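Local structure of transcriptional repressor (Vibrio fischeri, 3KV1) at residues Met159-His164 and Ser231-Ser236; Val177-Arg180 and Gly184-Gly187; Phe194-Leu197 and Asp201-Thr204. The protein probably acts as a DNA-binding transcriptional repressor of the SorC family whose effector domain, the part crystallised here, is expected to bind a sugar-type ligand. All coordinates share one frame; numbering follows the deposited sequence.

Interaction 1 of 3, residues Met159-His164 and Ser231-Ser236; sequences MDENSH and SRKALS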
HETATM    1  N   MSE A 159     -11.435  10.866 -21.348  1.00 41.25           N
HETATM    2  CA  MSE A 159     -10.994  12.005 -20.548  1.00 49.77           C
HETATM    3  C   MSE A 159     -11.902  12.162 -19.319  1.00 48.34           C
HETATM    4  O   MSE A 159     -11.426  12.460 -18.213  1.00 45.02           O
HETATM    5  CB  MSE A 159     -10.928  13.299 -21.375  1.00 55.06           C
HETATM    6  CG  MSE A 159      -9.657  13.423 -22.206  1.00 52.38           C
HETATM    7 SE   MSE A 159      -8.088  13.705 -21.068  0.39 38.68          SE
HETATM    8  CE  MSE A 159      -8.254  15.640 -20.869  1.00 47.40           C
ATOM      9  N   ASP A 160     -13.191  11.909 -19.524  0.52 44.41           N
ATOM     10  CA  ASP A 160     -14.205  12.086 -18.493  0.52 49.85           C
ATOM     11  C   ASP A 160     -14.048  11.102 -17.329  0.52 51.46           C
ATOM     12  O   ASP A 160     -14.547  11.350 -16.230  0.52 54.01           O
ATOM     13  CB  ASP A 160     -15.608  11.976 -19.111  0.52 56.50           C
ATOM     14  CG  ASP A 160     -15.733  12.730 -20.443  0.52 58.13           C
ATOM     15  OD1 ASP A 160     -16.721  13.477 -20.611  0.52 55.06           O
ATOM     16  OD2 ASP A 160     -14.850  12.573 -21.323  0.52 54.81           O
ATOM     17  N   GLU A 161     -13.352   9.991 -17.569  1.00 45.25           N
ATOM     18  CA  GLU A 161     -13.063   9.018 -16.534  1.00 45.16           C
ATOM     19  C   GLU A 161     -11.913   9.501 -15.655  1.00 49.28           C
ATOM     20  O   GLU A 161     -11.775   9.074 -14.508  1.00 49.30           O
ATOM     21  CB  GLU A 161     -12.686   7.683 -17.164  1.00 51.20           C
ATOM     22  CG  GLU A 161     -13.439   6.515 -16.601  1.00 50.52           C
ATOM     23  CD  GLU A 161     -13.268   5.280 -17.446  1.00 48.48           C
ATOM     24  OE1 GLU A 161     -13.712   5.298 -18.622  1.00 46.23           O
ATOM     25  OE2 GLU A 161     -12.674   4.303 -16.934  1.00 40.77           O
ATOM     26  N   ASN A 162     -11.082  10.388 -16.198  1.00 48.97           N
ATOM     27  CA  ASN A 162      -9.961  10.948 -15.438  1.00 53.50           C
ATOM     28  C   ASN A 162     -10.271  12.232 -14.668  1.00 59.12           C
ATOM     29  O   ASN A 162      -9.444  12.725 -13.903  1.00 52.76           O
ATOM     30  CB  ASN A 162      -8.774  11.181 -16.360  1.00 49.61           C
ATOM     31  CG  ASN A 162      -8.187   9.887 -16.852  1.00 49.10           C
ATOM     32  OD1 ASN A 162      -7.513   9.158 -16.100  1.00 46.16           O
ATOM     33  ND2 ASN A 162      -8.464   9.563 -18.109  1.00 48.51           N
ATOM     34  N   SER A 163     -11.466  12.763 -14.872  1.00 59.49           N
ATOM     35  CA  SER A 163     -11.881  13.998 -14.222  1.00 59.04           C
ATOM     36  C   SER A 163     -11.611  14.051 -12.708  1.00 57.06           C
ATOM     37  O   SER A 163     -11.620  15.131 -12.123  1.00 59.56           O
ATOM     38  CB  SER A 163     -13.361  14.257 -14.498  1.00 58.52           C
ATOM     39  OG  SER A 163     -14.168  13.258 -13.898  1.00 62.08           O
ATOM     40  N   HIS A 164     -11.391  12.904 -12.065  1.00 53.75           N
ATOM     41  CA  HIS A 164     -11.055  12.911 -10.636  1.00 52.23           C
ATOM     42  C   HIS A 164      -9.740  13.628 -10.317  1.00 43.64           C
ATOM     43  O   HIS A 164      -9.581  14.172  -9.224  1.00 44.26           O
ATOM     44  CB  HIS A 164     -11.032  11.499 -10.057  1.00 55.52           C
ATOM     45  CG  HIS A 164     -10.214  10.551 -10.863  1.00 55.07           C
ATOM     46  ND1 HIS A 164     -10.748   9.794 -11.881  1.00 51.65           N
ATOM     47  CD2 HIS A 164      -8.891  10.270 -10.836  1.00 55.66           C
ATOM     48  CE1 HIS A 164      -9.793   9.070 -12.433  1.00 55.37           C
ATOM     49  NE2 HIS A 164      -8.657   9.338 -11.816  1.00 57.94           N
ATOM     50  N   SER A 231     -19.161   1.510 -26.013  1.00 30.45           N
ATOM     51  CA  SER A 231     -18.954   1.862 -27.419  1.00 29.42           C
ATOM     52  C   SER A 231     -18.914   3.378 -27.675  1.00 31.85           C
ATOM     53  O   SER A 231     -18.316   3.827 -28.657  1.00 29.37           O
ATOM     54  CB  SER A 231     -19.992   1.178 -28.326  1.00 33.26           C
ATOM     55  OG  SER A 231     -21.284   1.731 -28.141  1.00 35.13           O
ATOM     56  N   ARG A 232     -19.542   4.160 -26.802  0.55 27.23           N
ATOM     57  CA  ARG A 232     -19.453   5.613 -26.930  0.55 30.24           C
ATOM     58  C   ARG A 232     -18.018   6.105 -26.701  0.55 28.98           C
ATOM     59  O   ARG A 232     -17.695   7.253 -27.031  0.55 30.41           O
ATOM     60  CB  ARG A 232     -20.427   6.323 -25.984  0.55 31.58           C
ATOM     61  CG  ARG A 232     -21.883   6.187 -26.374  0.55 30.84           C
ATOM     62  CD  ARG A 232     -22.188   6.981 -27.645  0.55 37.79           C
ATOM     63  NE  ARG A 232     -23.620   7.188 -27.798  0.55 40.92           N
ATOM     64  CZ  ARG A 232     -24.224   7.422 -28.958  0.55 49.08           C
ATOM     65  NH1 ARG A 232     -23.520   7.471 -30.079  0.55 52.77           N
ATOM     66  NH2 ARG A 232     -25.539   7.596 -28.994  0.55 52.85           N
ATOM     67  N   LYS A 233     -17.164   5.224 -26.179  1.00 26.30           N
ATOM     68  CA  LYS A 233     -15.754   5.557 -25.919  1.00 23.30           C
ATOM     69  C   LYS A 233     -14.857   4.939 -26.997  1.00 22.95           C
ATOM     70  O   LYS A 233     -13.659   4.800 -26.842  1.00 22.55           O
ATOM     71  CB  LYS A 233     -15.346   5.115 -24.508  1.00 23.25           C
ATOM     72  CG  LYS A 233     -16.154   5.825 -23.434  1.00 29.85           C
ATOM     73  CD  LYS A 233     -15.649   5.475 -22.043  1.00 29.40           C
ATOM     74  CE  LYS A 233     -16.536   6.092 -20.957  1.00 38.10           C
ATOM     75  NZ  LYS A 233     -16.139   5.571 -19.594  1.00 38.48           N
ATOM     76  N   ALA A 234     -15.462   4.615 -28.137  1.00 28.75           N
ATOM     77  CA  ALA A 234     -14.701   3.996 -29.215  1.00 26.38           C
ATOM     78  C   ALA A 234     -13.514   4.844 -29.690  1.00 25.22           C
ATOM     79  O   ALA A 234     -12.497   4.290 -30.081  1.00 25.62           O
ATOM     80  CB  ALA A 234     -15.628   3.640 -30.395  1.00 32.02           C
ATOM     81  N   LEU A 235     -13.617   6.174 -29.686  1.00 23.88           N
ATOM     82  CA  LEU A 235     -12.434   6.960 -30.068  1.00 27.94           C
ATOM     83  C   LEU A 235     -11.225   6.721 -29.145  1.00 27.58           C
ATOM     84  O   LEU A 235     -10.058   6.640 -29.601  1.00 23.58           O
ATOM     85  CB  LEU A 235     -12.765   8.447 -30.127  1.00 29.65           C
ATOM     86  CG  LEU A 235     -13.738   8.870 -31.226  1.00 37.32           C
ATOM     87  CD1 LEU A 235     -13.554  10.362 -31.469  1.00 39.18           C
ATOM     88  CD2 LEU A 235     -13.501   8.088 -32.521  1.00 35.86           C
ATOM     89  N   SER A 236     -11.479   6.631 -27.842  1.00 26.87           N
ATOM     90  CA  SER A 236     -10.405   6.337 -26.899  1.00 23.71           C
ATOM     91  C   SER A 236      -9.815   4.962 -27.134  1.00 21.60           C
ATOM     92  O   SER A 236      -8.603   4.772 -27.018  1.00 22.87           O
ATOM     93  CB  SER A 236     -10.923   6.428 -25.458  1.00 25.14           C
ATOM     94  OG  SER A 236     -11.474   7.722 -25.246  1.00 29.49           O
TER
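A salt bridge between E161 and K233 joins the short helical turn after strand 151-158 to the N-cap of helix 234-242, which follows the neighbouring parallel strand 223-227. E161 lies in the weakly bonded turn of helix 159-162. K233 is the N-cap residue. The two side chains meet at their ends and cross at about a right angle. K233 NZ donates to E161 OE1 at 2.6 Å, a short ionic hydrogen bond. The ammonium group does not lie in the plane of the carboxylate. It meets OE1 from above, 41° out of that plane. The K233 chain is fully extended, with chi2, chi3 and chi4 all near 180°, and this lets it span the gap between the two backbones. K233 NZ has a second acidic partner in E230, and D158 adds a long, weak ion pair. The lysine charge is therefore probably shared among several carboxylates. Within 159-164, S163 OG donates to D160 O at 3.0 Å, which ties S163, just past the turn, back to D160 within it. A glycerol, probably from the crystallisation liquor, lies about 4 Å from the E161 side chain. The contact is a surface salt bridge between the segments that follow the C-terminal ends of two adjacent parallel strands, an arrangement consistent with the Rossmann-like alpha/beta fold of the putative sugar-binding domain.

Interaction 2 of 3, residues Val177-Arg180 and Gly184-Gly187; sequences VEAR and GIVG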
ATOM      1  N   VAL A 177      -9.280  20.792 -19.887  1.00 27.41           N
ATOM      2  CA  VAL A 177      -9.837  21.023 -21.200  1.00 26.69           C
ATOM      3  C   VAL A 177      -8.710  21.234 -22.183  1.00 28.72           C
ATOM      4  O   VAL A 177      -8.776  20.758 -23.314  1.00 30.08           O
ATOM      5  CB  VAL A 177     -10.738  22.291 -21.228  1.00 32.16           C
ATOM      6  CG1 VAL A 177     -11.053  22.660 -22.667  1.00 37.45           C
ATOM      7  CG2 VAL A 177     -11.988  22.047 -20.415  1.00 38.27           C
ATOM      8  N   GLU A 178      -7.663  21.937 -21.749  1.00 30.90           N
ATOM      9  CA  GLU A 178      -6.508  22.189 -22.615  1.00 31.55           C
ATOM     10  C   GLU A 178      -5.706  20.936 -22.988  1.00 31.40           C
ATOM     11  O   GLU A 178      -5.194  20.844 -24.092  1.00 30.11           O
ATOM     12  CB  GLU A 178      -5.606  23.270 -22.024  1.00 32.40           C
ATOM     13  CG  GLU A 178      -6.230  24.650 -22.227  1.00 38.37           C
ATOM     14  CD  GLU A 178      -5.630  25.739 -21.369  1.00 47.48           C
ATOM     15  OE1 GLU A 178      -4.606  25.475 -20.707  1.00 47.29           O
ATOM     16  OE2 GLU A 178      -6.213  26.860 -21.363  1.00 44.95           O
ATOM     17  N   ALA A 179      -5.634  19.960 -22.090  1.00 29.52           N
ATOM     18  CA  ALA A 179      -5.021  18.668 -22.431  1.00 30.43           C
ATOM     19  C   ALA A 179      -5.729  18.021 -23.627  1.00 28.99           C
ATOM     20  O   ALA A 179      -5.104  17.478 -24.545  1.00 30.04           O
ATOM     21  CB  ALA A 179      -5.060  17.716 -21.213  1.00 30.78           C
ATOM     22  N   ARG A 180      -7.049  18.090 -23.622  1.00 26.74           N
ATOM     23  CA  ARG A 180      -7.824  17.582 -24.751  1.00 28.45           C
ATOM     24  C   ARG A 180      -7.685  18.441 -25.997  1.00 29.72           C
ATOM     25  O   ARG A 180      -7.456  17.930 -27.099  1.00 34.04           O
ATOM     26  CB  ARG A 180      -9.303  17.465 -24.373  1.00 33.06           C
ATOM     27  CG  ARG A 180     -10.174  16.922 -25.522  1.00 38.61           C
ATOM     28  CD  ARG A 180     -11.621  16.727 -25.087  1.00 44.79           C
ATOM     29  NE  ARG A 180     -12.397  15.968 -26.071  1.00 47.72           N
ATOM     30  CZ  ARG A 180     -12.372  14.637 -26.186  1.00 53.17           C
ATOM     31  NH1 ARG A 180     -11.591  13.914 -25.391  1.00 46.37           N
ATOM     32  NH2 ARG A 180     -13.117  14.024 -27.112  1.00 56.40           N
ATOM     33  N   GLY A 184      -4.437  17.256 -27.605  1.00 27.39           N
ATOM     34  CA  GLY A 184      -5.107  16.215 -28.366  1.00 29.60           C
ATOM     35  C   GLY A 184      -5.294  14.883 -27.644  1.00 26.80           C
ATOM     36  O   GLY A 184      -5.505  13.854 -28.290  1.00 29.33           O
ATOM     37  N   ILE A 185      -5.233  14.898 -26.312  1.00 21.41           N
ATOM     38  CA  ILE A 185      -5.443  13.662 -25.536  1.00 20.38           C
ATOM     39  C   ILE A 185      -6.884  13.202 -25.688  1.00 25.47           C
ATOM     40  O   ILE A 185      -7.836  13.978 -25.485  1.00 27.05           O
ATOM     41  CB  ILE A 185      -5.151  13.908 -24.042  1.00 20.97           C
ATOM     42  CG1 ILE A 185      -3.720  14.401 -23.889  1.00 26.94           C
ATOM     43  CG2 ILE A 185      -5.445  12.633 -23.215  1.00 24.43           C
ATOM     44  CD1 ILE A 185      -2.673  13.486 -24.527  1.00 33.49           C
ATOM     45  N   VAL A 186      -7.069  11.945 -26.042  1.00 21.34           N
ATOM     46  CA  VAL A 186      -8.414  11.413 -26.136  1.00 24.61           C
ATOM     47  C   VAL A 186      -8.662  10.265 -25.154  1.00 23.47           C
ATOM     48  O   VAL A 186      -9.792   9.791 -25.036  1.00 23.72           O
ATOM     49  CB  VAL A 186      -8.740  10.914 -27.557  1.00 27.46           C
ATOM     50  CG1 VAL A 186      -8.723  12.084 -28.574  1.00 34.98           C
ATOM     51  CG2 VAL A 186      -7.802   9.757 -27.953  1.00 27.39           C
ATOM     52  N   GLY A 187      -7.631   9.789 -24.472  1.00 25.67           N
ATOM     53  CA  GLY A 187      -7.849   8.692 -23.541  1.00 22.31           C
ATOM     54  C   GLY A 187      -6.655   8.397 -22.665  1.00 25.25           C
ATOM     55  O   GLY A 187      -5.566   8.965 -22.859  1.00 24.09           O
TER
HETATM   56  O   HOH W   1     -11.907  11.585 -24.245  1.00 46.14           O
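The backbone turns from the end of helix 173-181 into strand 185-189, and I185 N donates to A179 O at 3.1 Å with a nearly straight N-H...O angle of 165°. G184 N adds a weak, bent bond to R180 O. G184 is the first residue to leave the helical conformation, and it does so with a positive phi of 73°. I185 folds back over the helix end. Its CG1 lies 3.4 Å from A179 O, so the carbonyl that accepts the backbone bond also touches the side chain. CB of A179 makes a looser apolar contact with the same CG1. The R180 chain runs extended alongside the strand. CG sits anti to the backbone N, chi1 -180°, and passes 3.8 Å from I185 O. Farther out, a water bridges the two segments. It accepts from R180 NH1 at 2.6 Å and donates to V186 O at 2.9 Å. I185 O is buried here without a polar partner. Beyond the two segments, M159 of helix 159-162 packs on A179 and R180, F194 of strand 193-196 touches I185, and V186 and G187 form a classic beta bulge opposite F195.

Interaction 3 of 3, residues Phe194-Leu197 and Asp201-Thr204; sequences FFKL and DADT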
ATOM      1  N   PHE A 194      -1.329   8.675 -21.290  1.00 21.58           N
ATOM      2  CA  PHE A 194      -2.371   9.338 -22.069  1.00 21.47           C
ATOM      3  C   PHE A 194      -1.941   9.355 -23.530  1.00 25.43           C
ATOM      4  O   PHE A 194      -0.739   9.436 -23.831  1.00 26.81           O
ATOM      5  CB  PHE A 194      -2.516  10.771 -21.517  1.00 25.63           C
ATOM      6  CG  PHE A 194      -2.736  10.792 -20.028  1.00 25.37           C
ATOM      7  CD1 PHE A 194      -4.002  10.569 -19.512  1.00 28.66           C
ATOM      8  CD2 PHE A 194      -1.668  10.939 -19.148  1.00 27.70           C
ATOM      9  CE1 PHE A 194      -4.218  10.512 -18.122  1.00 31.09           C
ATOM     10  CE2 PHE A 194      -1.852  10.871 -17.751  1.00 28.62           C
ATOM     11  CZ  PHE A 194      -3.125  10.666 -17.236  1.00 29.71           C
ATOM     12  N   PHE A 195      -2.903   9.291 -24.438  1.00 21.80           N
ATOM     13  CA  PHE A 195      -2.569   9.225 -25.857  1.00 27.18           C
ATOM     14  C   PHE A 195      -3.508  10.062 -26.730  1.00 23.85           C
ATOM     15  O   PHE A 195      -4.619  10.426 -26.309  1.00 27.11           O
ATOM     16  CB  PHE A 195      -2.639   7.773 -26.302  1.00 22.88           C
ATOM     17  CG  PHE A 195      -3.907   7.084 -25.891  1.00 26.03           C
ATOM     18  CD1 PHE A 195      -3.966   6.352 -24.694  1.00 28.50           C
ATOM     19  CD2 PHE A 195      -5.054   7.186 -26.679  1.00 23.60           C
ATOM     20  CE1 PHE A 195      -5.130   5.729 -24.297  1.00 27.91           C
ATOM     21  CE2 PHE A 195      -6.234   6.561 -26.284  1.00 24.27           C
ATOM     22  CZ  PHE A 195      -6.275   5.819 -25.078  1.00 24.70           C
ATOM     23  N   LYS A 196      -3.082  10.312 -27.973  1.00 27.58           N
ATOM     24  CA  LYS A 196      -3.888  11.029 -28.947  1.00 26.88           C
ATOM     25  C   LYS A 196      -4.630  10.033 -29.814  1.00 32.54           C
ATOM     26  O   LYS A 196      -4.404   8.811 -29.737  1.00 26.83           O
ATOM     27  CB  LYS A 196      -2.997  11.916 -29.822  1.00 29.84           C
ATOM     28  CG  LYS A 196      -2.064  12.771 -29.013  1.00 34.73           C
ATOM     29  CD  LYS A 196      -1.382  13.837 -29.859  1.00 45.94           C
ATOM     30  CE  LYS A 196      -0.960  13.291 -31.213  1.00 56.18           C
ATOM     31  NZ  LYS A 196      -0.371  14.348 -32.107  1.00 64.60           N
ATOM     32  N   LEU A 197      -5.535  10.544 -30.629  1.00 27.25           N
ATOM     33  CA  LEU A 197      -6.338   9.647 -31.459  1.00 31.39           C
ATOM     34  C   LEU A 197      -5.485   8.853 -32.454  1.00 28.57           C
ATOM     35  O   LEU A 197      -5.836   7.717 -32.799  1.00 31.09           O
ATOM     36  CB  LEU A 197      -7.467  10.410 -32.156  1.00 28.49           C
ATOM     37  CG  LEU A 197      -8.385   9.589 -33.071  1.00 31.61           C
ATOM     38  CD1 LEU A 197      -9.108   8.474 -32.344  1.00 30.49           C
ATOM     39  CD2 LEU A 197      -9.384  10.549 -33.750  1.00 37.82           C
ATOM     40  N   ASP A 201       2.132   9.404 -28.277  1.00 56.24           N
ATOM     41  CA  ASP A 201       2.156   9.987 -26.944  1.00 70.19           C
ATOM     42  C   ASP A 201       2.159  11.489 -27.103  1.00 73.42           C
ATOM     43  O   ASP A 201       3.016  12.046 -27.782  1.00 76.30           O
ATOM     44  CB  ASP A 201       3.424   9.586 -26.188  1.00 80.80           C
ATOM     45  CG  ASP A 201       3.502   8.104 -25.928  1.00 87.84           C
ATOM     46  OD1 ASP A 201       2.461   7.427 -26.087  1.00 91.42           O
ATOM     47  OD2 ASP A 201       4.602   7.622 -25.564  1.00 89.14           O
ATOM     48  N   ALA A 202       1.192  12.153 -26.495  1.00 73.83           N
ATOM     49  CA  ALA A 202       1.216  13.596 -26.518  1.00 75.98           C
ATOM     50  C   ALA A 202       1.930  14.061 -25.275  1.00 72.42           C
ATOM     51  O   ALA A 202       1.601  13.635 -24.173  1.00 75.04           O
ATOM     52  CB  ALA A 202      -0.187  14.160 -26.567  1.00 79.83           C
ATOM     53  N   ASP A 203       2.933  14.906 -25.455  1.00 68.14           N
ATOM     54  CA  ASP A 203       3.431  15.682 -24.344  1.00 76.93           C
ATOM     55  C   ASP A 203       2.212  16.386 -23.768  1.00 66.19           C
ATOM     56  O   ASP A 203       1.658  17.293 -24.385  1.00 62.67           O
ATOM     57  CB  ASP A 203       4.492  16.700 -24.801  1.00 93.87           C
ATOM     58  CG  ASP A 203       4.062  17.499 -26.035  1.00104.73           C
ATOM     59  OD1 ASP A 203       3.170  17.035 -26.782  1.00107.03           O
ATOM     60  OD2 ASP A 203       4.631  18.591 -26.265  1.00109.15           O
ATOM     61  N   THR A 204       1.751  15.940 -22.611  1.00 36.30           N
ATOM     62  CA  THR A 204       0.673  16.657 -21.947  1.00 36.28           C
ATOM     63  C   THR A 204       1.084  16.956 -20.499  1.00 33.86           C
ATOM     64  O   THR A 204       1.830  16.189 -19.889  1.00 34.31           O
ATOM     65  CB  THR A 204      -0.637  15.843 -21.973  1.00 31.88           C
ATOM     66  OG1 THR A 204      -1.605  16.470 -21.126  1.00 31.72           O
ATOM     67  CG2 THR A 204      -0.406  14.402 -21.506  1.00 31.32           C
TER
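Apolar packing carries the contact between strand 193-196 and the loop after it, with no hydrogen bond across the two segments. The tightest pair is K196 with A202. CB of A202 points toward the strand and presses against the aliphatic part of the lysine, 3.4 Å from CG and 3.5 Å from CD of K196. The first of these is closer than usual for two carbons. The K196 chain bends about its CG-CD bond (chi3 -41°), the two carbons that touch A202. A202 belongs to a poorly ordered part of the loop, so the closeness deserves caution. The second apolar pair is looser: the methyl CG2 of T204 lies 4.2 Å from CB of F194, while the T204 hydroxyl bonds to the backbone N of M206. Among polar groups, F194 O is buried beside D201 and A202 without a partner. The charged ends of K196 and D203 do not meet, with NZ and OD1 6.9 Å apart. K196 instead has a long, weak ion pair with D198. The arrangement is that of an edge strand in a mixed sheet whose following loop comes back to it and runs across its direction, about 110° apart, here the outer strand of the antiparallel pair 185-189 and 193-196.

Along the chain, interaction 1 opens first, at 159-164, and closes last, at 231-236. Interactions 2 and 3 are nested inside its long loop and follow one another in series. Interaction 2 closes a short turn from helix 173-181 into strand 185-189. Interaction 3 then closes a short loop on the next strand, 193-196. Those two strands are antiparallel neighbours, joined by backbone hydrogen bonds. I185 also packs on A202, so interactions 2 and 3 adjoin. Interaction 1 meets interaction 2 through S236 OG with V186 O and through M159 against I185. Together they tie the antiparallel strands to the parallel part of the sheet.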